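Local coordinates for giding protein-mglB (Thermus thermophilus, PDB 1J3W) that probably acts as a regulatory partner of a small GTPase in gliding motility, with a roadblock/LC7 fold and a likely nucleotide-exchange or adaptor role, at residues B[4-9]-B[40-45]; B[14-19]-B[127-132]; B[28-33]-B[108-113]; B[82-87]-B[95-100]. All blocks are in the same frame, centred on the assembly; numbering follows the deposited sequence.

Overall arrangement
From the N terminus, the loop 4-9 meets strand 41-46 in interaction 1, closing a loop that holds helix 10-27 and strand 31-36. Helix 10-27 then pairs with helix 115-135 in interaction 2, the widest closure, whose segments alternate with those of interaction 1. Interaction 3 joins the start of strand 31-36 to the end of strand 103-109; it also crosses interaction 1 and nests inside interaction 2. Interaction 4, the hairpin of strands 84-88 and 93-98, nests inside both 2 and 3. Interactions 1, 3 and 4 follow one antiparallel sheet across, the centres of interactions 1 and 4 lying about 17 Å apart, while interaction 2 pairs two helices.

Interaction 1 of 4, residues B[4-9]-B[40-45]; sequences PSLVLY and FVLAHK
Apolar side chains carry most of this contact, in which the loop 4-9 runs past strand 41-46. Pro-4 supplies a CH-pi interaction: its CG sits over one face of the Phe-40 ring, 3.7 Å from the ring centroid and shifted toward the rim on the CG and CD1 side. Phe-40 has its CG anti to the carbonyl carbon (chi1 -71°), which turns the ring toward the proline. An alanine in place of Phe-40 takes away the ring under Pro-4 and would probably loosen the N-terminal end of the loop.

Leu-42 is the busiest residue of the strand side. Its CD1 packs against Leu-6 CD2 at 3.6 Å, with the two side chains crossing at about a right angle. Leu-42 CD2 presses tightly on Leu-6 O, 2.9 Å away, and also lies 4.1 Å from Pro-4 CB. Leu-8 comes in further along, its CD1 spanning Leu-42 CB and the methyl of Ala-43, the latter at 4.2 Å.

The polar link between the two backbones is made through water. One molecule accepts from Leu-8 N at 2.6 Å and donates to Leu-42 O at 2.8 Å, bridging the loop to the strand.

The strand is bonded to strand 31-36, where Leu-42 and Ala-43 both face Leu-34 in a classic beta bulge. Phe-40 packs on Pro-55 of the second subunit. Leu-8 touches both Leu-34 of strand 31-36 and Tyr-13 of helix 10-27, so the loop bridges strand and helix.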
loop_
_atom_site.group_PDB
_atom_site.type_symbol
_atom_site.label_atom_id
_atom_site.label_comp_id
_atom_site.label_asym_id
_atom_site.label_seq_id
_atom_site.Cartn_x
_atom_site.Cartn_y
_atom_site.Cartn_z
ATOM N N PRO B 4 -8.997 -12.717 14.215
ATOM C CA PRO B 4 -7.539 -12.715 14.074
ATOM C C PRO B 4 -7.007 -14.068 13.625
ATOM O O PRO B 4 -7.688 -15.086 13.750
ATOM C CB PRO B 4 -7.054 -12.361 15.479
ATOM C CG PRO B 4 -8.170 -11.564 16.035
ATOM C CD PRO B 4 -9.380 -12.339 15.584
ATOM N N SER B 5 -5.787 -14.072 13.104
ATOM C CA SER B 5 -5.161 -15.320 12.695
ATOM C C SER B 5 -4.632 -16.057 13.916
ATOM O O SER B 5 -3.884 -17.023 13.839
ATOM C CB SER B 5 -4.009 -14.983 11.746
ATOM O OG SER B 5 -4.525 -14.302 10.604
ATOM N N LEU B 6 -5.037 -15.524 15.081
ATOM C CA LEU B 6 -4.503 -16.005 16.341
ATOM C C LEU B 6 -5.036 -15.159 17.501
ATOM O O LEU B 6 -5.250 -13.959 17.385
ATOM C CB LEU B 6 -2.981 -15.878 16.263
ATOM C CG LEU B 6 -2.265 -16.599 17.405
ATOM C CD1 LEU B 6 -0.830 -16.983 17.038
ATOM C CD2 LEU B 6 -2.165 -15.750 18.673
ATOM N N VAL B 7 -5.301 -15.835 18.632
ATOM C CA VAL B 7 -5.694 -15.101 19.830
ATOM C C VAL B 7 -5.070 -15.714 21.084
ATOM O O VAL B 7 -5.103 -16.915 21.314
ATOM C CB VAL B 7 -7.220 -15.112 19.942
ATOM C CG1 VAL B 7 -7.847 -14.776 18.591
ATOM C CG2 VAL B 7 -7.705 -16.474 20.400
ATOM N N LEU B 8 -4.454 -14.836 21.896
ATOM C CA LEU B 8 -3.682 -15.346 23.022
ATOM C C LEU B 8 -4.443 -15.304 24.348
ATOM O O LEU B 8 -5.049 -14.313 24.741
ATOM C CB LEU B 8 -2.384 -14.548 23.124
ATOM C CG LEU B 8 -1.451 -14.802 21.937
ATOM C CD1 LEU B 8 -0.188 -13.941 21.982
ATOM C CD2 LEU B 8 -0.977 -16.253 21.849
ATOM N N TYR B 9 -4.422 -16.470 25.012
ATOM C CA TYR B 9 -4.968 -16.568 26.356
ATOM C C TYR B 9 -4.180 -17.592 27.171
ATOM O O TYR B 9 -3.378 -18.356 26.652
ATOM C CB TYR B 9 -6.425 -17.011 26.239
ATOM C CG TYR B 9 -6.494 -18.271 25.455
ATOM C CD1 TYR B 9 -6.622 -18.221 24.070
ATOM C CD2 TYR B 9 -6.426 -19.505 26.101
ATOM C CE1 TYR B 9 -6.680 -19.397 23.335
ATOM C CE2 TYR B 9 -6.494 -20.678 25.368
ATOM C CZ TYR B 9 -6.628 -20.626 23.991
ATOM O OH TYR B 9 -6.647 -21.790 23.251
ATOM N N PHE B 40 -4.930 -6.984 14.098
ATOM C CA PHE B 40 -5.391 -7.146 15.474
ATOM C C PHE B 40 -4.207 -7.234 16.428
ATOM O O PHE B 40 -3.195 -7.854 16.107
ATOM C CB PHE B 40 -6.235 -8.416 15.629
ATOM C CG PHE B 40 -7.582 -8.339 14.970
ATOM C CD1 PHE B 40 -7.805 -8.951 13.741
ATOM C CD2 PHE B 40 -8.632 -7.671 15.589
ATOM C CE1 PHE B 40 -9.061 -8.898 13.138
ATOM C CE2 PHE B 40 -9.890 -7.612 14.995
ATOM C CZ PHE B 40 -10.103 -8.226 13.768
ATOM N N VAL B 41 -4.333 -6.611 17.598
ATOM C CA VAL B 41 -3.266 -6.672 18.592
ATOM C C VAL B 41 -3.495 -7.937 19.412
ATOM O O VAL B 41 -4.547 -8.101 20.035
ATOM C CB VAL B 41 -3.286 -5.452 19.528
ATOM C CG1 VAL B 41 -2.205 -5.605 20.588
ATOM C CG2 VAL B 41 -3.050 -4.173 18.724
ATOM N N LEU B 42 -2.515 -8.834 19.402
ATOM C CA LEU B 42 -2.624 -10.095 20.129
ATOM C C LEU B 42 -2.106 -9.970 21.554
ATOM O O LEU B 42 -2.592 -10.644 22.461
ATOM C CB LEU B 42 -1.845 -11.186 19.393
ATOM C CG LEU B 42 -2.179 -11.333 17.903
ATOM C CD1 LEU B 42 -1.404 -12.501 17.320
ATOM C CD2 LEU B 42 -3.673 -11.543 17.727
ATOM N N ALA B 43 -1.107 -9.114 21.745
ATOM C CA ALA B 43 -0.517 -8.873 23.060
ATOM C C ALA B 43 0.336 -7.616 22.943
ATOM O O ALA B 43 0.914 -7.350 21.885
ATOM C CB ALA B 43 0.352 -10.053 23.484
ATOM N N HIS B 44 0.404 -6.829 24.010
ATOM C CA HIS B 44 1.207 -5.614 23.982
ATOM C C HIS B 44 1.673 -5.236 25.375
ATOM O O HIS B 44 0.970 -5.463 26.358
ATOM C CB HIS B 44 0.420 -4.452 23.360
ATOM C CG HIS B 44 -0.750 -3.998 24.175
ATOM N ND1 HIS B 44 -0.637 -3.081 25.199
ATOM C CD2 HIS B 44 -2.060 -4.334 24.114
ATOM C CE1 HIS B 44 -1.827 -2.870 25.730
ATOM N NE2 HIS B 44 -2.709 -3.619 25.091
ATOM N N LYS B 45 2.877 -4.677 25.446
ATOM C CA LYS B 45 3.456 -4.234 26.704
ATOM C C LYS B 45 4.182 -2.922 26.473
ATOM O O LYS B 45 4.727 -2.681 25.391
ATOM C CB LYS B 45 4.417 -5.291 27.257
ATOM C CG LYS B 45 3.686 -6.519 27.782
ATOM C CD LYS B 45 2.800 -6.154 28.969
ATOM C CE LYS B 45 1.725 -7.204 29.204
ATOM N NZ LYS B 45 0.875 -6.888 30.393
HETATM O O HOH W 1 -4.800 -12.224 21.745
#

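Interaction 2 of 4, residues B[14-19]-B[127-132]; sequences ERAVEV and EALARI
Ile-132 reaches from helix 115-135 across to helix 10-27, and its path explains much of the contact. Its CB carries CG1 anti to the carbonyl carbon (chi1 -62°) and CG2 anti to the backbone N. The CG2 branch comes only loosely near Ala-16 CB, at 4.4 Å. Along the other branch, CG1 leads to CD1 with chi2 extended at 173°, and this terminal methyl does the touching. CD1 lies 3.6 Å from Arg-15 C, close to Ala-16 N and Arg-15 CB, and meets Val-19 CG2 tip to tip at 3.9 Å.

Val-19 divides its methyls between neighbours: CG2 also touches Ala-128 CB at 4.0 Å, whereas CG1 rests on Leu-129 CG as the two side chains slide past each other in opposite directions. Leu-129 CD2 packs on Ala-16 CB at 3.8 Å. The Arg-15 side chain bends back along its own helix, where NE and NH2 grip the two carboxylate oxygens of Glu-18 side-on.

Segments 14-19 and 127-132 run antiparallel (174°), their axes 9.8 Å apart at closest approach, pairing the chain's first and last modelled helices. Leu-8 of the N-terminal loop touches Ala-16, and Ala-99, just past strand 93-98, packs on Leu-129.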
loop_
_atom_site.group_PDB
_atom_site.type_symbol
_atom_site.label_atom_id
_atom_site.label_comp_id
_atom_site.label_asym_id
_atom_site.label_seq_id
_atom_site.Cartn_x
_atom_site.Cartn_y
_atom_site.Cartn_z
ATOM N N GLU B 14 0.749 -15.575 28.285
ATOM C CA GLU B 14 1.747 -15.251 29.295
ATOM C C GLU B 14 3.169 -15.384 28.773
ATOM O O GLU B 14 4.023 -14.553 29.072
ATOM C CB GLU B 14 1.569 -16.145 30.523
ATOM C CG GLU B 14 0.295 -15.875 31.294
ATOM C CD GLU B 14 0.165 -14.419 31.703
ATOM O OE1 GLU B 14 1.124 -13.880 32.292
ATOM O OE2 GLU B 14 -0.895 -13.820 31.436
ATOM N N ARG B 15 3.433 -16.433 28.006
ATOM C CA ARG B 15 4.770 -16.621 27.463
ATOM C C ARG B 15 5.089 -15.474 26.504
ATOM O O ARG B 15 6.203 -14.953 26.496
ATOM C CB ARG B 15 4.871 -17.963 26.736
ATOM C CG ARG B 15 4.669 -19.182 27.632
ATOM C CD ARG B 15 5.715 -19.272 28.742
ATOM N NE ARG B 15 5.420 -18.412 29.889
ATOM C CZ ARG B 15 4.412 -18.602 30.737
ATOM N NH1 ARG B 15 3.583 -19.627 30.576
ATOM N NH2 ARG B 15 4.235 -17.771 31.755
ATOM N N ALA B 16 4.099 -15.075 25.711
ATOM C CA ALA B 16 4.285 -13.985 24.753
ATOM C C ALA B 16 4.546 -12.674 25.479
ATOM O O ALA B 16 5.453 -11.920 25.118
ATOM C CB ALA B 16 3.052 -13.850 23.867
ATOM N N VAL B 17 3.746 -12.395 26.500
ATOM C CA VAL B 17 3.914 -11.170 27.267
ATOM C C VAL B 17 5.298 -11.109 27.907
ATOM O O VAL B 17 5.929 -10.050 27.937
ATOM C CB VAL B 17 2.829 -11.054 28.353
ATOM C CG1 VAL B 17 3.239 -10.040 29.400
ATOM C CG2 VAL B 17 1.515 -10.646 27.709
ATOM N N GLU B 18 5.772 -12.239 28.424
ATOM C CA GLU B 18 7.090 -12.286 29.038
ATOM C C GLU B 18 8.158 -11.903 28.015
ATOM O O GLU B 18 9.088 -11.157 28.332
ATOM C CB GLU B 18 7.349 -13.681 29.609
ATOM C CG GLU B 18 6.780 -13.855 31.010
ATOM C CD GLU B 18 6.507 -15.302 31.362
ATOM O OE1 GLU B 18 7.229 -16.184 30.851
ATOM O OE2 GLU B 18 5.576 -15.553 32.162
ATOM N N VAL B 19 8.021 -12.399 26.788
ATOM C CA VAL B 19 8.976 -12.061 25.741
ATOM C C VAL B 19 8.932 -10.555 25.488
ATOM O O VAL B 19 9.974 -9.903 25.394
ATOM C CB VAL B 19 8.664 -12.789 24.416
ATOM C CG1 VAL B 19 9.591 -12.279 23.316
ATOM C CG2 VAL B 19 8.846 -14.294 24.588
ATOM N N GLU B 127 11.619 -14.632 16.918
ATOM C CA GLU B 127 11.724 -16.084 16.818
ATOM C C GLU B 127 11.000 -16.761 17.974
ATOM O O GLU B 127 10.313 -17.769 17.788
ATOM C CB GLU B 127 13.177 -16.545 16.824
ATOM C CG GLU B 127 13.268 -18.061 16.899
ATOM C CD GLU B 127 14.677 -18.568 17.024
ATOM O OE1 GLU B 127 15.382 -18.139 17.963
ATOM O OE2 GLU B 127 15.074 -19.405 16.186
ATOM N N ALA B 128 11.162 -16.214 19.175
ATOM C CA ALA B 128 10.508 -16.786 20.344
ATOM C C ALA B 128 8.995 -16.718 20.181
ATOM O O ALA B 128 8.280 -17.666 20.502
ATOM C CB ALA B 128 10.930 -16.040 21.597
ATOM N N LEU B 129 8.508 -15.592 19.670
ATOM C CA LEU B 129 7.080 -15.413 19.475
ATOM C C LEU B 129 6.550 -16.294 18.352
ATOM O O LEU B 129 5.394 -16.711 18.383
ATOM C CB LEU B 129 6.773 -13.938 19.194
ATOM C CG LEU B 129 6.986 -13.043 20.419
ATOM C CD1 LEU B 129 7.137 -11.591 19.994
ATOM C CD2 LEU B 129 5.818 -13.207 21.377
ATOM N N ALA B 130 7.396 -16.576 17.366
ATOM C CA ALA B 130 6.998 -17.431 16.254
ATOM C C ALA B 130 6.671 -18.816 16.807
ATOM O O ALA B 130 5.678 -19.432 16.417
ATOM C CB ALA B 130 8.120 -17.524 15.232
ATOM N N ARG B 131 7.504 -19.296 17.725
ATOM C CA ARG B 131 7.292 -20.607 18.330
ATOM C C ARG B 131 6.042 -20.635 19.201
ATOM O O ARG B 131 5.292 -21.612 19.198
ATOM C CB ARG B 131 8.505 -21.013 19.170
ATOM C CG ARG B 131 9.753 -21.309 18.360
ATOM C CD ARG B 131 10.729 -22.163 19.157
ATOM N NE ARG B 131 11.876 -22.581 18.355
ATOM C CZ ARG B 131 12.766 -23.492 18.736
ATOM N NH1 ARG B 131 12.645 -24.089 19.915
ATOM N NH2 ARG B 131 13.777 -23.807 17.939
ATOM N N ILE B 132 5.819 -19.557 19.945
ATOM C CA ILE B 132 4.657 -19.455 20.819
ATOM C C ILE B 132 3.361 -19.397 20.011
ATOM O O ILE B 132 2.377 -20.061 20.345
ATOM C CB ILE B 132 4.745 -18.192 21.705
ATOM C CG1 ILE B 132 5.972 -18.282 22.612
ATOM C CG2 ILE B 132 3.476 -18.039 22.532
ATOM C CD1 ILE B 132 6.241 -17.017 23.408
#

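Interaction 3 of 4, residues B[28-33]-B[108-113]; sequences GARYAL and VFDETA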
loop_
_atom_site.group_PDB
_atom_site.type_symbol
_atom_site.label_atom_id
_atom_site.label_comp_id
_atom_site.label_asym_id
_atom_site.label_seq_id
_atom_site.Cartn_x
_atom_site.Cartn_y
_atom_site.Cartn_z
ATOM N N GLY B 28 15.487 -1.095 25.351
ATOM C CA GLY B 28 15.291 0.293 25.715
ATOM C C GLY B 28 14.133 0.877 24.915
ATOM O O GLY B 28 13.896 2.084 24.955
ATOM N N ALA B 29 13.412 0.028 24.183
ATOM C CA ALA B 29 12.272 0.487 23.389
ATOM C C ALA B 29 11.110 0.942 24.271
ATOM O O ALA B 29 11.027 0.582 25.448
ATOM C CB ALA B 29 11.797 -0.619 22.449
ATOM N N ARG B 30 10.209 1.724 23.684
ATOM C CA ARG B 30 9.048 2.235 24.398
ATOM C C ARG B 30 7.889 1.256 24.442
ATOM O O ARG B 30 7.316 1.003 25.502
ATOM C CB ARG B 30 8.524 3.518 23.745
ATOM C CG ARG B 30 9.407 4.737 23.855
ATOM C CD ARG B 30 8.624 5.962 23.383
ATOM N NE ARG B 30 9.384 7.199 23.521
ATOM C CZ ARG B 30 8.860 8.411 23.379
ATOM N NH1 ARG B 30 7.569 8.550 23.102
ATOM N NH2 ARG B 30 9.631 9.485 23.496
ATOM N N TYR B 31 7.531 0.720 23.278
ATOM C CA TYR B 31 6.383 -0.172 23.192
ATOM C C TYR B 31 6.690 -1.407 22.372
ATOM O O TYR B 31 7.431 -1.345 21.386
ATOM C CB TYR B 31 5.196 0.580 22.562
ATOM C CG TYR B 31 5.035 2.005 23.059
ATOM C CD1 TYR B 31 4.817 2.272 24.411
ATOM C CD2 TYR B 31 5.156 3.088 22.186
ATOM C CE1 TYR B 31 4.735 3.580 24.883
ATOM C CE2 TYR B 31 5.074 4.404 22.650
ATOM C CZ TYR B 31 4.867 4.638 24.000
ATOM O OH TYR B 31 4.818 5.933 24.470
ATOM N N ALA B 32 6.110 -2.527 22.782
ATOM C CA ALA B 32 6.305 -3.795 22.089
ATOM C C ALA B 32 4.952 -4.452 21.879
ATOM O O ALA B 32 4.144 -4.535 22.804
ATOM C CB ALA B 32 7.206 -4.704 22.905
ATOM N N LEU B 33 4.697 -4.918 20.663
ATOM C CA LEU B 33 3.422 -5.560 20.374
ATOM C C LEU B 33 3.573 -6.753 19.463
ATOM O O LEU B 33 4.504 -6.822 18.659
ATOM C CB LEU B 33 2.463 -4.603 19.659
ATOM C CG LEU B 33 2.176 -3.174 20.089
ATOM C CD1 LEU B 33 3.312 -2.262 19.641
ATOM C CD2 LEU B 33 0.869 -2.730 19.433
ATOM N N VAL B 108 8.451 0.031 19.023
ATOM C CA VAL B 108 8.490 1.474 18.797
ATOM C C VAL B 108 9.568 1.972 19.746
ATOM O O VAL B 108 9.540 1.665 20.943
ATOM C CB VAL B 108 7.151 2.143 19.150
ATOM C CG1 VAL B 108 7.291 3.663 19.062
ATOM C CG2 VAL B 108 6.065 1.648 18.206
ATOM N N PHE B 109 10.517 2.739 19.221
ATOM C CA PHE B 109 11.613 3.203 20.057
ATOM C C PHE B 109 12.021 4.631 19.757
ATOM O O PHE B 109 11.636 5.194 18.731
ATOM C CB PHE B 109 12.815 2.257 19.882
ATOM C CG PHE B 109 13.339 2.173 18.463
ATOM C CD1 PHE B 109 14.365 3.011 18.031
ATOM C CD2 PHE B 109 12.808 1.250 17.559
ATOM C CE1 PHE B 109 14.855 2.933 16.720
ATOM C CE2 PHE B 109 13.288 1.164 16.250
ATOM C CZ PHE B 109 14.311 2.004 15.829
ATOM N N ASP B 110 12.768 5.223 20.680
ATOM C CA ASP B 110 13.266 6.579 20.500
ATOM C C ASP B 110 14.790 6.541 20.581
ATOM O O ASP B 110 15.392 5.465 20.487
ATOM C CB ASP B 110 12.637 7.548 21.526
ATOM C CG ASP B 110 12.954 7.196 22.968
ATOM O OD1 ASP B 110 12.155 7.567 23.855
ATOM O OD2 ASP B 110 13.995 6.577 23.224
ATOM N N GLU B 111 15.422 7.700 20.731
ATOM C CA GLU B 111 16.879 7.754 20.775
ATOM C C GLU B 111 17.525 7.004 21.932
ATOM O O GLU B 111 18.720 6.716 21.890
ATOM C CB GLU B 111 17.363 9.209 20.790
ATOM C CG GLU B 111 16.735 10.054 21.879
ATOM C CD GLU B 111 15.596 10.901 21.361
ATOM O OE1 GLU B 111 15.880 11.950 20.741
ATOM O OE2 GLU B 111 14.423 10.514 21.559
ATOM N N THR B 112 16.751 6.677 22.961
ATOM C CA THR B 112 17.328 5.972 24.099
ATOM C C THR B 112 17.429 4.463 23.904
ATOM O O THR B 112 17.908 3.751 24.784
ATOM C CB THR B 112 16.577 6.284 25.420
ATOM O OG1 THR B 112 15.226 5.806 25.365
ATOM C CG2 THR B 112 16.581 7.783 25.671
ATOM N N ALA B 113 16.994 3.981 22.745
ATOM C CA ALA B 113 17.080 2.558 22.428
ATOM C C ALA B 113 18.156 2.381 21.361
ATOM O O ALA B 113 17.963 2.765 20.203
ATOM C CB ALA B 113 15.745 2.049 21.909
HETATM O O HOH W 2 12.936 3.938 23.236
#
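Val-108 O is gripped by two backbone donors, Arg-30 N at 2.8 Å and Tyr-31 N at 3.2 Å, both in its carbonyl plane; the second bond is the straighter, at 167°. Val-108 N donates to Tyr-31 O at 2.9 Å.

Asp-110 shares out its carboxylate. OD1 takes both Arg-30 NE, at 2.8 Å, and NH2 in a side-on salt bridge; it lies in the guanidinium plane, although the two flat groups stand 89° apart. The extended Arg-30 chain carries its guanidinium there. OD2 accepts from Thr-112 OG1 at 2.6 Å, through its syn lone pair, and from Thr-112 N, forming an Asx turn. A water donates to Gly-28 O and accepts from Asp-110 N, with a weak further bond to OD2. An alanine at Asp-110 removes the carboxylate that pairs with Arg-30 and takes the Thr-112 donors, and would probably loosen the turn. Tyr-31 OH is satisfied by Pro-51 O, while CD2 of its ring packs obliquely on Val-108 CB at 3.8 Å.

With Arg-30 and Tyr-31 both facing Val-108, this is a classic beta bulge where strand 103-109 ends beside strand 31-36 in the roadblock/LC7 sheet, before the type I turn Asp-110 to Ala-113.

Interaction 4 of 4, residues B[82-87]-B[95-100]; sequences FQEEVH and YVDEAG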
loop_
_atom_site.group_PDB
_atom_site.type_symbol
_atom_site.label_atom_id
_atom_site.label_comp_id
_atom_site.label_asym_id
_atom_site.label_seq_id
_atom_site.Cartn_x
_atom_site.Cartn_y
_atom_site.Cartn_z
ATOM N N PHE B 82 8.912 -8.840 2.664
ATOM C CA PHE B 82 10.041 -8.474 3.504
ATOM C C PHE B 82 9.778 -9.033 4.890
ATOM O O PHE B 82 8.676 -8.903 5.418
ATOM C CB PHE B 82 10.188 -6.955 3.568
ATOM C CG PHE B 82 10.583 -6.336 2.260
ATOM C CD1 PHE B 82 11.805 -6.642 1.673
ATOM C CD2 PHE B 82 9.730 -5.448 1.613
ATOM C CE1 PHE B 82 12.174 -6.071 0.457
ATOM C CE2 PHE B 82 10.087 -4.874 0.401
ATOM C CZ PHE B 82 11.311 -5.183 -0.180
ATOM N N GLN B 83 10.787 -9.664 5.473
ATOM C CA GLN B 83 10.641 -10.242 6.801
ATOM C C GLN B 83 10.920 -9.233 7.904
ATOM O O GLN B 83 10.233 -9.215 8.920
ATOM C CB GLN B 83 11.581 -11.439 6.969
ATOM C CG GLN B 83 11.131 -12.724 6.273
ATOM C CD GLN B 83 11.124 -12.614 4.762
ATOM O OE1 GLN B 83 12.105 -12.183 4.154
ATOM N NE2 GLN B 83 10.020 -13.021 4.142
ATOM N N GLU B 84 11.923 -8.387 7.692
ATOM C CA GLU B 84 12.318 -7.392 8.679
ATOM C C GLU B 84 12.311 -6.001 8.061
ATOM O O GLU B 84 12.772 -5.814 6.936
ATOM C CB GLU B 84 13.723 -7.730 9.188
ATOM C CG GLU B 84 14.218 -6.918 10.363
ATOM C CD GLU B 84 15.606 -7.349 10.799
ATOM O OE1 GLU B 84 16.522 -7.346 9.950
ATOM O OE2 GLU B 84 15.788 -7.697 11.984
ATOM N N GLU B 85 11.788 -5.025 8.797
ATOM C CA GLU B 85 11.733 -3.653 8.316
ATOM C C GLU B 85 12.041 -2.669 9.430
ATOM O O GLU B 85 11.586 -2.841 10.562
ATOM C CB GLU B 85 10.341 -3.327 7.756
ATOM C CG GLU B 85 9.953 -4.084 6.484
ATOM C CD GLU B 85 8.625 -3.612 5.901
ATOM O OE1 GLU B 85 8.192 -2.480 6.222
ATOM O OE2 GLU B 85 8.018 -4.360 5.105
ATOM N N VAL B 86 12.814 -1.637 9.107
ATOM C CA VAL B 86 13.144 -0.596 10.074
ATOM C C VAL B 86 12.824 0.755 9.441
ATOM O O VAL B 86 13.232 1.024 8.313
ATOM C CB VAL B 86 14.636 -0.620 10.464
ATOM C CG1 VAL B 86 14.950 0.550 11.383
ATOM C CG2 VAL B 86 14.969 -1.931 11.153
ATOM N N HIS B 87 12.065 1.583 10.155
ATOM C CA HIS B 87 11.700 2.922 9.685
ATOM C C HIS B 87 12.223 3.886 10.732
ATOM O O HIS B 87 11.869 3.789 11.912
ATOM C CB HIS B 87 10.181 3.074 9.565
ATOM C CG HIS B 87 9.570 2.226 8.493
ATOM N ND1 HIS B 87 9.381 0.868 8.629
ATOM C CD2 HIS B 87 9.120 2.547 7.257
ATOM C CE1 HIS B 87 8.842 0.388 7.523
ATOM N NE2 HIS B 87 8.675 1.386 6.674
ATOM N N TYR B 95 10.501 -0.850 14.387
ATOM C CA TYR B 95 11.108 -2.115 13.991
ATOM C C TYR B 95 9.981 -3.128 13.880
ATOM O O TYR B 95 9.192 -3.289 14.810
ATOM C CB TYR B 95 12.101 -2.595 15.051
ATOM C CG TYR B 95 12.665 -3.975 14.797
ATOM C CD1 TYR B 95 13.760 -4.157 13.960
ATOM C CD2 TYR B 95 12.094 -5.102 15.392
ATOM C CE1 TYR B 95 14.282 -5.423 13.717
ATOM C CE2 TYR B 95 12.608 -6.380 15.153
ATOM C CZ TYR B 95 13.700 -6.529 14.315
ATOM O OH TYR B 95 14.208 -7.786 14.056
ATOM N N VAL B 96 9.900 -3.799 12.737
ATOM C CA VAL B 96 8.883 -4.816 12.521
ATOM C C VAL B 96 9.561 -6.069 11.983
ATOM O O VAL B 96 10.380 -5.996 11.066
ATOM C CB VAL B 96 7.821 -4.346 11.507
ATOM C CG1 VAL B 96 6.762 -5.423 11.322
ATOM C CG2 VAL B 96 7.183 -3.056 11.988
ATOM N N ASP B 97 9.230 -7.221 12.557
ATOM C CA ASP B 97 9.818 -8.470 12.103
ATOM C C ASP B 97 8.760 -9.561 12.157
ATOM O O ASP B 97 7.899 -9.566 13.035
ATOM C CB ASP B 97 11.020 -8.840 12.981
ATOM C CG ASP B 97 11.854 -9.974 12.395
ATOM O OD1 ASP B 97 11.813 -10.188 11.164
ATOM O OD2 ASP B 97 12.568 -10.641 13.168
ATOM N N GLU B 98 8.809 -10.469 11.193
ATOM C CA GLU B 98 7.853 -11.560 11.150
ATOM C C GLU B 98 8.008 -12.479 12.347
ATOM O O GLU B 98 9.125 -12.842 12.730
ATOM C CB GLU B 98 8.030 -12.376 9.868
ATOM C CG GLU B 98 7.355 -11.786 8.650
ATOM C CD GLU B 98 7.440 -12.702 7.444
ATOM O OE1 GLU B 98 7.202 -13.917 7.604
ATOM O OE2 GLU B 98 7.737 -12.208 6.340
ATOM N N ALA B 99 6.878 -12.843 12.943
ATOM C CA ALA B 99 6.855 -13.760 14.077
ATOM C C ALA B 99 6.027 -14.929 13.562
ATOM O O ALA B 99 4.860 -15.091 13.917
ATOM C CB ALA B 99 6.181 -13.110 15.277
ATOM N N GLY B 100 6.641 -15.734 12.707
ATOM C CA GLY B 100 5.927 -16.852 12.130
ATOM C C GLY B 100 5.221 -16.358 10.886
ATOM O O GLY B 100 5.375 -15.201 10.491
HETATM O O HOH W 3 8.275 -7.192 8.706
#
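Backbone bonds set the register of these two strands. Glu-85 and Val-96 form a hydrogen-bonded pair, Glu-85 N giving to Val-96 O at 2.8 Å and Val-96 N to Glu-85 O at 2.9 Å, both nearly along the C=O axis. Beyond them Glu-98 N donates to Gln-83 O at 3.0 Å. Glu-84 with Asp-97 and Val-86 with Tyr-95 are the non-hydrogen-bonded pairs, where CA-H...O contacts fill in, as from Glu-84 CA to Val-96 O.

This is the beta hairpin 84-88/93-98 at one end of the antiparallel roadblock/LC7 sheet. Residues 84 to 87 also pair antiparallel with a strand of the third subunit, so the sheet runs on across the interface.

Among side chains, the shortest bond joins Tyr-95 OH to Glu-84 OE2, 2.6 Å away. The extended glutamate brings OE2 to the ring's edge, in its plane, and OE2 receives the hydroxyl on its anti lone pair, away from the other oxygen. Gln-83 NE2 makes only a weak bond, 3.3 Å long, to Glu-98 OE2, whose stronger partner is Arg-81.

Charge accumulates on the face bearing Glu-84 and Asp-97, where Glu-84 OE2 and Asp-97 OD2 lie 4.5 Å apart; Asp-97 OD2 is hydrogen-bonded to Ser-126 OG and forms a salt bridge with Lys-123, which probably eases the repulsion. Apolar contact on this face comes from Val-86 CG2, 3.8 Å from Tyr-95 CD1 at the ring edge.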